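Long-range contacts in ribosomal RNA small subunit methyltransferase E (Bacillus subtilis, PDB 1VHK), which probably methylates the N3 position of a specific uridine in 16S rRNA of the assembled 30S ribosomal subunit, using S-adenosyl-L-methionine: residues Q4-K12 with A142-V150; P80-K91 with K197-E208. One frame throughout, in Å; residues are numbered along the deposited sequence.

Interaction 1: residues Q4-K12 with A142-V150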
loop_
_atom_site.group_PDB
_atom_site.type_symbol
_atom_site.label_atom_id
_atom_site.label_comp_id
_atom_site.label_asym_id
_atom_site.label_seq_id
_atom_site.Cartn_x
_atom_site.Cartn_y
_atom_site.Cartn_z
ATOM N N GLN A 4 12.368 -14.391 -9.967
ATOM C CA GLN A 4 13.308 -14.567 -8.886
ATOM C C GLN A 4 12.754 -15.337 -7.710
ATOM O O GLN A 4 13.488 -16.167 -7.162
ATOM C CB GLN A 4 13.921 -13.236 -8.397
ATOM C CG GLN A 4 15.399 -13.356 -8.174
ATOM C CD GLN A 4 16.126 -12.221 -7.519
ATOM O OE1 GLN A 4 16.230 -11.098 -8.053
ATOM N NE2 GLN A 4 16.705 -12.491 -6.329
ATOM N N ARG A 5 11.509 -15.153 -7.291
ATOM C CA ARG A 5 10.982 -15.836 -6.117
ATOM C C ARG A 5 9.834 -16.788 -6.421
ATOM O O ARG A 5 8.863 -16.429 -7.072
ATOM C CB ARG A 5 10.571 -14.841 -5.018
ATOM C CG ARG A 5 10.001 -15.524 -3.768
ATOM C CD ARG A 5 9.085 -14.555 -2.993
ATOM N NE ARG A 5 9.013 -14.965 -1.569
ATOM C CZ ARG A 5 10.128 -14.881 -0.828
ATOM N NH1 ARG A 5 11.221 -14.403 -1.400
ATOM N NH2 ARG A 5 10.178 -15.263 0.415
ATOM N N TYR A 6 9.990 -18.028 -5.925
ATOM C CA TYR A 6 9.066 -19.105 -6.079
ATOM C C TYR A 6 8.593 -19.814 -4.809
ATOM O O TYR A 6 9.354 -20.171 -3.909
ATOM C CB TYR A 6 9.696 -20.240 -6.959
ATOM C CG TYR A 6 10.038 -19.700 -8.334
ATOM C CD1 TYR A 6 11.318 -19.257 -8.619
ATOM C CD2 TYR A 6 9.044 -19.571 -9.301
ATOM C CE1 TYR A 6 11.619 -18.723 -9.859
ATOM C CE2 TYR A 6 9.343 -19.051 -10.545
ATOM C CZ TYR A 6 10.628 -18.642 -10.820
ATOM O OH TYR A 6 10.929 -18.125 -12.065
ATOM N N PHE A 7 7.305 -20.143 -4.846
ATOM C CA PHE A 7 6.629 -20.906 -3.821
ATOM C C PHE A 7 6.587 -22.387 -4.192
ATOM O O PHE A 7 5.977 -22.787 -5.179
ATOM C CB PHE A 7 5.203 -20.379 -3.642
ATOM C CG PHE A 7 5.245 -19.032 -2.963
ATOM C CD1 PHE A 7 5.584 -18.967 -1.614
ATOM C CD2 PHE A 7 5.001 -17.871 -3.655
ATOM C CE1 PHE A 7 5.653 -17.756 -0.963
ATOM C CE2 PHE A 7 5.059 -16.654 -3.005
ATOM C CZ PHE A 7 5.372 -16.599 -1.658
ATOM N N ILE A 8 7.341 -23.168 -3.472
ATOM C CA ILE A 8 7.523 -24.602 -3.615
ATOM C C ILE A 8 6.516 -25.408 -2.814
ATOM O O ILE A 8 6.195 -25.103 -1.665
ATOM C CB ILE A 8 8.956 -24.934 -3.104
ATOM C CG1 ILE A 8 9.969 -24.018 -3.783
ATOM C CG2 ILE A 8 9.295 -26.382 -3.300
ATOM C CD1 ILE A 8 9.926 -24.001 -5.282
ATOM N N GLU A 9 6.035 -26.521 -3.375
ATOM C CA GLU A 9 5.059 -27.373 -2.706
ATOM C C GLU A 9 5.725 -28.493 -1.908
ATOM O O GLU A 9 5.312 -29.651 -1.949
ATOM C CB GLU A 9 4.081 -27.960 -3.715
ATOM C CG GLU A 9 3.521 -26.997 -4.732
ATOM C CD GLU A 9 2.298 -26.251 -4.246
ATOM O OE1 GLU A 9 1.338 -26.058 -5.033
ATOM O OE2 GLU A 9 2.285 -25.839 -3.061
ATOM N N LEU A 10 6.760 -28.146 -1.180
ATOM C CA LEU A 10 7.509 -29.000 -0.289
ATOM C C LEU A 10 7.652 -28.268 1.052
ATOM O O LEU A 10 7.408 -27.052 1.062
ATOM C CB LEU A 10 8.873 -29.318 -0.867
ATOM C CG LEU A 10 8.996 -30.496 -1.835
ATOM C CD1 LEU A 10 7.990 -31.590 -1.490
ATOM C CD2 LEU A 10 8.879 -30.076 -3.284
ATOM N N THR A 11 7.913 -28.972 2.120
ATOM C CA THR A 11 8.054 -28.356 3.457
ATOM C C THR A 11 9.522 -28.098 3.678
ATOM O O THR A 11 10.297 -28.712 2.916
ATOM C CB THR A 11 7.517 -29.340 4.515
ATOM O OG1 THR A 11 6.100 -29.495 4.324
ATOM C CG2 THR A 11 7.778 -28.830 5.920
ATOM N N LYS A 12 9.972 -27.281 4.627
ATOM C CA LYS A 12 11.430 -27.179 4.770
ATOM C C LYS A 12 12.037 -28.567 4.994
ATOM O O LYS A 12 12.964 -28.959 4.276
ATOM C CB LYS A 12 11.902 -26.215 5.838
ATOM C CG LYS A 12 13.438 -26.240 5.996
ATOM C CD LYS A 12 13.853 -25.368 7.167
ATOM C CE LYS A 12 15.295 -25.660 7.569
ATOM N NZ LYS A 12 15.702 -24.748 8.671
ATOM N N ALA A 142 2.585 -11.882 -4.072
ATOM C CA ALA A 142 3.255 -12.596 -3.027
ATOM C C ALA A 142 4.712 -12.901 -3.388
ATOM O O ALA A 142 5.574 -12.796 -2.521
ATOM C CB ALA A 142 2.508 -13.870 -2.660
ATOM N N GLU A 143 4.979 -13.255 -4.631
ATOM C CA GLU A 143 6.312 -13.508 -5.135
ATOM C C GLU A 143 7.142 -12.231 -5.208
ATOM O O GLU A 143 8.276 -12.192 -4.777
ATOM C CB GLU A 143 6.274 -14.116 -6.562
ATOM C CG GLU A 143 5.842 -15.573 -6.526
ATOM C CD GLU A 143 5.168 -16.058 -7.786
ATOM O OE1 GLU A 143 4.914 -17.289 -7.884
ATOM O OE2 GLU A 143 4.877 -15.228 -8.674
ATOM N N GLN A 144 6.536 -11.172 -5.767
ATOM C CA GLN A 144 7.290 -9.936 -5.943
ATOM C C GLN A 144 7.534 -9.193 -4.655
ATOM O O GLN A 144 8.520 -8.430 -4.615
ATOM C CB GLN A 144 6.697 -9.042 -7.011
ATOM C CG GLN A 144 6.675 -9.643 -8.409
ATOM C CD GLN A 144 8.047 -9.983 -8.947
ATOM O OE1 GLN A 144 9.034 -9.291 -8.716
ATOM N NE2 GLN A 144 8.135 -11.078 -9.701
ATOM N N SER A 145 6.801 -9.455 -3.586
ATOM C CA SER A 145 6.970 -8.703 -2.359
ATOM C C SER A 145 7.724 -9.453 -1.288
ATOM O O SER A 145 7.885 -8.935 -0.175
ATOM C CB SER A 145 5.623 -8.236 -1.804
ATOM O OG SER A 145 4.830 -9.353 -1.479
ATOM N N TYR A 146 8.114 -10.682 -1.583
ATOM C CA TYR A 146 8.896 -11.498 -0.681
ATOM C C TYR A 146 8.106 -11.898 0.543
ATOM O O TYR A 146 8.621 -11.874 1.660
ATOM C CB TYR A 146 10.200 -10.775 -0.290
ATOM C CG TYR A 146 11.271 -10.923 -1.337
ATOM C CD1 TYR A 146 12.602 -11.075 -1.005
ATOM C CD2 TYR A 146 10.941 -11.027 -2.683
ATOM C CE1 TYR A 146 13.568 -11.265 -1.960
ATOM C CE2 TYR A 146 11.897 -11.229 -3.651
ATOM C CZ TYR A 146 13.226 -11.337 -3.286
ATOM O OH TYR A 146 14.175 -11.490 -4.272
ATOM N N ARG A 147 6.851 -12.248 0.320
ATOM C CA ARG A 147 6.022 -12.748 1.419
ATOM C C ARG A 147 6.498 -14.184 1.719
ATOM O O ARG A 147 7.185 -14.785 0.895
ATOM C CB ARG A 147 4.552 -12.745 1.005
ATOM C CG ARG A 147 3.859 -11.423 1.006
ATOM C CD ARG A 147 3.640 -10.864 2.409
ATOM N NE ARG A 147 2.626 -11.588 3.150
ATOM C CZ ARG A 147 1.318 -11.495 2.969
ATOM N NH1 ARG A 147 0.816 -10.676 2.060
ATOM N NH2 ARG A 147 0.525 -12.235 3.717
ATOM N N ASN A 148 6.241 -14.662 2.924
ATOM C CA ASN A 148 6.587 -16.003 3.335
ATOM C C ASN A 148 5.372 -16.923 3.168
ATOM O O ASN A 148 5.477 -18.110 3.463
ATOM C CB ASN A 148 7.043 -16.066 4.787
ATOM C CG ASN A 148 8.396 -15.388 4.980
ATOM O OD1 ASN A 148 8.440 -14.157 4.948
ATOM N ND2 ASN A 148 9.455 -16.171 5.156
ATOM N N GLU A 149 4.270 -16.348 2.714
ATOM C CA GLU A 149 3.026 -17.002 2.485
ATOM C C GLU A 149 2.229 -16.287 1.374
ATOM O O GLU A 149 2.343 -15.080 1.214
ATOM C CB GLU A 149 2.112 -17.014 3.734
ATOM C CG GLU A 149 1.355 -15.724 3.960
ATOM C CD GLU A 149 0.031 -15.806 4.652
ATOM O OE1 GLU A 149 -0.060 -16.371 5.768
ATOM O OE2 GLU A 149 -0.989 -15.282 4.105
ATOM N N VAL A 150 1.351 -17.044 0.743
ATOM C CA VAL A 150 0.450 -16.523 -0.281
ATOM C C VAL A 150 -0.943 -16.358 0.323
ATOM O O VAL A 150 -1.536 -17.313 0.838
ATOM C CB VAL A 150 0.368 -17.520 -1.458
ATOM C CG1 VAL A 150 -0.634 -17.030 -2.488
ATOM C CG2 VAL A 150 1.767 -17.738 -2.042
HETATM O O HOH W 1 5.659 -19.553 -6.977
#
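R5 reaches across the turn that ends helix 131-144 and lays its guanidinium over the ring of Y146. NH1 stands 3.4 Å above the ring plane, near its centre. R5 CZ lies 4.5 Å from the Y146 centroid, an off-centre cation-pi contact, and the two planes are 31° apart. With CG anti to the backbone N (chi1 180°) and the chain extended to NE, the group arrives at the carbonyl of R147, which lies near the guanidinium plane. R5 NE and R5 NH2 each give R147 O a weak hydrogen bond of 3.1 Å. Both are bent, to 129° at the hydrogen; NH2 also forms a salt bridge with E52.

Two residues along the strand, F7 packs differently. V150 CG2 sits over its ring centre, 3.6 Å from the F7 centroid, a CH-pi contact, whereas the backbone of A142 meets the ring edge and A142 CB lies 3.8 Å from F7 CE2. One water links the F7 amide N to E143 OE1.

Y146 has positive phi, and its turn bonds back into the last helical turn: a Schellman motif closing helix 131-144. The contact joins this helix end to edge strand 5-7 of the mixed sheet of the PUA-like N-terminal domain, consistent with an interface between that domain and the methyltransferase domain.

Interaction 2: residues P80-K91 with K197-E208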
loop_
_atom_site.group_PDB
_atom_site.type_symbol
_atom_site.label_atom_id
_atom_site.label_comp_id
_atom_site.label_asym_id
_atom_site.label_seq_id
_atom_site.Cartn_x
_atom_site.Cartn_y
_atom_site.Cartn_z
ATOM N N PRO A 80 3.073 -9.070 12.050
ATOM C CA PRO A 80 2.942 -9.739 13.340
ATOM C C PRO A 80 1.529 -10.177 13.607
ATOM O O PRO A 80 1.332 -11.035 14.468
ATOM C CB PRO A 80 3.380 -8.727 14.373
ATOM C CG PRO A 80 3.658 -7.470 13.654
ATOM C CD PRO A 80 3.557 -7.700 12.187
ATOM N N ILE A 81 0.514 -9.596 12.961
ATOM C CA ILE A 81 -0.852 -10.049 13.231
ATOM C C ILE A 81 -1.545 -10.408 11.913
ATOM O O ILE A 81 -1.196 -9.809 10.899
ATOM C CB ILE A 81 -1.704 -9.003 13.962
ATOM C CG1 ILE A 81 -2.203 -7.941 13.004
ATOM C CG2 ILE A 81 -0.939 -8.358 15.119
ATOM C CD1 ILE A 81 -3.156 -6.939 13.582
ATOM N N LYS A 82 -2.511 -11.312 11.985
ATOM C CA LYS A 82 -3.255 -11.764 10.820
ATOM C C LYS A 82 -4.364 -10.822 10.421
ATOM O O LYS A 82 -5.371 -10.669 11.126
ATOM C CB LYS A 82 -3.853 -13.162 11.110
ATOM C CG LYS A 82 -2.742 -14.190 11.309
ATOM C CD LYS A 82 -3.258 -15.607 11.311
ATOM C CE LYS A 82 -2.090 -16.598 11.400
ATOM N NZ LYS A 82 -2.508 -17.979 11.009
ATOM N N VAL A 83 -4.189 -10.120 9.273
ATOM C CA VAL A 83 -5.274 -9.196 8.941
ATOM C C VAL A 83 -6.041 -9.664 7.734
ATOM O O VAL A 83 -5.511 -10.250 6.789
ATOM C CB VAL A 83 -4.985 -7.722 9.067
ATOM C CG1 VAL A 83 -3.532 -7.384 9.317
ATOM C CG2 VAL A 83 -5.582 -6.873 7.964
ATOM N N TYR A 84 -7.363 -9.776 7.976
ATOM C CA TYR A 84 -8.319 -10.199 6.982
ATOM C C TYR A 84 -9.082 -9.008 6.396
ATOM O O TYR A 84 -9.736 -8.265 7.123
ATOM C CB TYR A 84 -9.339 -11.154 7.572
ATOM C CG TYR A 84 -8.793 -12.515 7.910
ATOM C CD1 TYR A 84 -9.248 -13.652 7.243
ATOM C CD2 TYR A 84 -7.850 -12.675 8.904
ATOM C CE1 TYR A 84 -8.778 -14.909 7.591
ATOM C CE2 TYR A 84 -7.369 -13.919 9.267
ATOM C CZ TYR A 84 -7.839 -15.026 8.596
ATOM O OH TYR A 84 -7.369 -16.263 8.957
ATOM N N ILE A 85 -9.039 -8.893 5.083
ATOM C CA ILE A 85 -9.711 -7.813 4.385
ATOM C C ILE A 85 -11.051 -8.279 3.820
ATOM O O ILE A 85 -11.103 -9.124 2.934
ATOM C CB ILE A 85 -8.841 -7.265 3.230
ATOM C CG1 ILE A 85 -7.418 -7.004 3.694
ATOM C CG2 ILE A 85 -9.464 -6.005 2.650
ATOM C CD1 ILE A 85 -7.275 -6.119 4.905
ATOM N N ALA A 86 -12.148 -7.711 4.321
ATOM C CA ALA A 86 -13.458 -7.995 3.735
ATOM C C ALA A 86 -13.871 -6.837 2.824
ATOM O O ALA A 86 -14.180 -5.774 3.378
ATOM C CB ALA A 86 -14.509 -8.172 4.825
ATOM N N SER A 87 -14.007 -7.038 1.508
ATOM C CA SER A 87 -14.432 -5.923 0.674
ATOM C C SER A 87 -15.777 -6.054 -0.007
ATOM O O SER A 87 -16.042 -6.967 -0.801
ATOM C CB SER A 87 -13.364 -5.618 -0.395
ATOM O OG SER A 87 -12.056 -5.701 0.121
ATOM N N GLY A 88 -16.648 -5.058 0.131
ATOM C CA GLY A 88 -17.910 -5.108 -0.652
ATOM C C GLY A 88 -17.580 -5.013 -2.147
ATOM O O GLY A 88 -16.953 -4.049 -2.612
ATOM N N LEU A 89 -17.988 -6.028 -2.916
ATOM C CA LEU A 89 -17.671 -6.096 -4.337
ATOM C C LEU A 89 -17.622 -4.736 -5.015
ATOM O O LEU A 89 -18.666 -4.106 -5.196
ATOM C CB LEU A 89 -18.627 -7.011 -5.067
ATOM C CG LEU A 89 -18.282 -8.467 -5.311
ATOM C CD1 LEU A 89 -16.791 -8.745 -5.289
ATOM C CD2 LEU A 89 -18.997 -9.399 -4.332
ATOM N N PRO A 90 -16.447 -4.274 -5.393
ATOM C CA PRO A 90 -16.289 -2.983 -6.064
ATOM C C PRO A 90 -16.532 -3.153 -7.561
ATOM O O PRO A 90 -16.622 -4.284 -8.048
ATOM C CB PRO A 90 -14.835 -2.632 -5.793
ATOM C CG PRO A 90 -14.128 -3.919 -5.601
ATOM C CD PRO A 90 -15.142 -4.959 -5.227
ATOM N N LYS A 91 -16.621 -2.058 -8.295
ATOM C CA LYS A 91 -16.852 -2.136 -9.726
ATOM C C LYS A 91 -15.544 -2.248 -10.504
ATOM O O LYS A 91 -14.469 -2.448 -9.937
ATOM C CB LYS A 91 -17.718 -1.001 -10.207
ATOM C CG LYS A 91 -17.247 0.407 -10.021
ATOM C CD LYS A 91 -18.069 1.423 -10.804
ATOM C CE LYS A 91 -19.566 1.146 -10.721
ATOM N NZ LYS A 91 -20.004 0.868 -9.333
ATOM N N LYS A 197 0.945 -10.540 19.173
ATOM C CA LYS A 197 1.562 -11.334 18.102
ATOM C C LYS A 197 0.734 -12.589 17.851
ATOM O O LYS A 197 0.409 -13.305 18.801
ATOM C CB LYS A 197 2.968 -11.713 18.501
ATOM C CG LYS A 197 3.833 -12.384 17.480
ATOM C CD LYS A 197 5.237 -11.779 17.477
ATOM C CE LYS A 197 6.248 -12.754 16.893
ATOM N NZ LYS A 197 6.128 -12.895 15.414
ATOM N N GLY A 198 0.398 -12.838 16.592
ATOM C CA GLY A 198 -0.378 -13.989 16.186
ATOM C C GLY A 198 -1.868 -13.825 16.168
ATOM O O GLY A 198 -2.568 -14.739 15.732
ATOM N N SER A 199 -2.449 -12.739 16.673
ATOM C CA SER A 199 -3.892 -12.599 16.751
ATOM C C SER A 199 -4.512 -12.243 15.409
ATOM O O SER A 199 -3.830 -11.771 14.513
ATOM C CB SER A 199 -4.252 -11.528 17.779
ATOM O OG SER A 199 -3.426 -10.406 17.540
ATOM N N SER A 200 -5.838 -12.391 15.290
ATOM C CA SER A 200 -6.517 -12.155 14.055
ATOM C C SER A 200 -7.373 -10.910 14.025
ATOM O O SER A 200 -8.139 -10.640 14.952
ATOM C CB SER A 200 -7.370 -13.379 13.672
ATOM O OG SER A 200 -8.594 -13.386 14.400
ATOM N N LEU A 201 -7.338 -10.205 12.874
ATOM C CA LEU A 201 -8.163 -9.001 12.757
ATOM C C LEU A 201 -8.928 -8.964 11.438
ATOM O O LEU A 201 -8.388 -9.237 10.371
ATOM C CB LEU A 201 -7.301 -7.764 12.935
ATOM C CG LEU A 201 -7.933 -6.418 12.571
ATOM C CD1 LEU A 201 -8.958 -5.985 13.626
ATOM C CD2 LEU A 201 -6.861 -5.360 12.357
ATOM N N LEU A 202 -10.239 -8.778 11.527
ATOM C CA LEU A 202 -11.128 -8.650 10.398
ATOM C C LEU A 202 -11.477 -7.166 10.214
ATOM O O LEU A 202 -11.742 -6.500 11.200
ATOM C CB LEU A 202 -12.444 -9.420 10.584
ATOM C CG LEU A 202 -13.440 -9.197 9.422
ATOM C CD1 LEU A 202 -12.888 -9.842 8.159
ATOM C CD2 LEU A 202 -14.811 -9.722 9.764
ATOM N N ILE A 203 -11.348 -6.678 8.989
ATOM C CA ILE A 203 -11.634 -5.278 8.674
ATOM C C ILE A 203 -12.594 -5.247 7.488
ATOM O O ILE A 203 -12.263 -5.847 6.452
ATOM C CB ILE A 203 -10.388 -4.459 8.290
ATOM C CG1 ILE A 203 -9.221 -4.632 9.251
ATOM C CG2 ILE A 203 -10.751 -2.972 8.205
ATOM C CD1 ILE A 203 -7.978 -3.850 8.914
ATOM N N VAL A 204 -13.820 -4.743 7.663
ATOM C CA VAL A 204 -14.726 -4.776 6.498
ATOM C C VAL A 204 -14.890 -3.403 5.915
ATOM O O VAL A 204 -15.002 -2.399 6.619
ATOM C CB VAL A 204 -16.040 -5.480 6.791
ATOM C CG1 VAL A 204 -16.049 -6.127 8.172
ATOM C CG2 VAL A 204 -17.267 -4.604 6.593
ATOM N N PHE A 205 -14.873 -3.324 4.579
ATOM C CA PHE A 205 -15.046 -2.048 3.878
ATOM C C PHE A 205 -16.298 -2.070 3.013
ATOM O O PHE A 205 -16.642 -3.133 2.472
ATOM C CB PHE A 205 -13.817 -1.843 2.944
ATOM C CG PHE A 205 -12.519 -1.930 3.689
ATOM C CD1 PHE A 205 -11.904 -3.144 3.878
ATOM C CD2 PHE A 205 -11.938 -0.785 4.205
ATOM C CE1 PHE A 205 -10.745 -3.238 4.614
ATOM C CE2 PHE A 205 -10.754 -0.864 4.915
ATOM C CZ PHE A 205 -10.145 -2.091 5.094
ATOM N N GLY A 206 -16.905 -0.943 2.725
ATOM C CA GLY A 206 -18.094 -0.979 1.838
ATOM C C GLY A 206 -17.622 -0.710 0.401
ATOM O O GLY A 206 -16.446 -0.447 0.200
ATOM N N PRO A 207 -18.545 -0.752 -0.543
ATOM C CA PRO A 207 -18.251 -0.518 -1.958
ATOM C C PRO A 207 -18.343 0.966 -2.282
ATOM O O PRO A 207 -18.468 1.764 -1.347
ATOM C CB PRO A 207 -19.387 -1.262 -2.656
ATOM C CG PRO A 207 -20.546 -1.114 -1.723
ATOM C CD PRO A 207 -19.944 -1.164 -0.340
ATOM N N GLU A 208 -18.181 1.353 -3.539
ATOM C CA GLU A 208 -18.250 2.756 -3.938
ATOM C C GLU A 208 -19.371 3.488 -3.209
ATOM O O GLU A 208 -19.221 4.603 -2.719
ATOM C CB GLU A 208 -18.477 2.895 -5.441
ATOM C CG GLU A 208 -17.313 2.513 -6.324
ATOM C CD GLU A 208 -17.127 1.038 -6.550
ATOM O OE1 GLU A 208 -17.917 0.232 -6.042
ATOM O OE2 GLU A 208 -16.138 0.659 -7.224
#
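Two neighbouring strands of the six-stranded parallel sheet of the SPOUT-type methyltransferase domain, 82-88 and 200-205, run side by side here with axes 4.7 Å apart and 20° between their directions. The pairing is parallel in register from K82 with S200 to S87 with F205. Amides of K82, Y84, A86 and G88 give hydrogen bonds to S199, L201, I203 and F205, and the carbonyls of K82, Y84 and A86 receive L201, I203 and F205 in return. The bond from Y84 N to L201 O is nearly straight, 175° at the hydrogen. Before the strands, G198 N bonds to P80 O at 2.9 Å.

V83 CG2 meets I203 CD1 at 4.0 Å, and I85 CG2 approaches F205 CE1 at 3.6 Å, on the sheet face that helix 239-253 packs against through V83 and F205. On the other face A86 CB touches V204 CB at 3.7 Å and Y84 CB rests on L202 CD1. Beyond the strands, E208 bends at chi2 (79°) and accepts K91 N on the syn side of OE2, 3.0 Å away; OE2 also forms a salt bridge with K94. Strand 109-113 flanks 82-88, and 171-175 flanks 200-205, placing this pair centrally in the sheet.

Overall arrangement
The two contacts lie on opposite sides of the chain's centre, their own centres about 22 Å apart and their nearest atoms about 6 Å apart. Both are partly buried. Interaction 2, intradomain, buries 959 Å²: its middle is buried, with apolar chains on both sheet faces and regular backbone bonds, while its ends are more exposed. Interaction 1 is smaller, 502 Å², and rests mainly on side chains of 4-12 set against side chains and a backbone carbonyl of 142-150. They share no strand or helix, yet their segments alternate along the chain. E78, just before segment 80-91, forms a salt bridge with R147 and accepts a hydrogen bond from N148 N, a possible indirect tie.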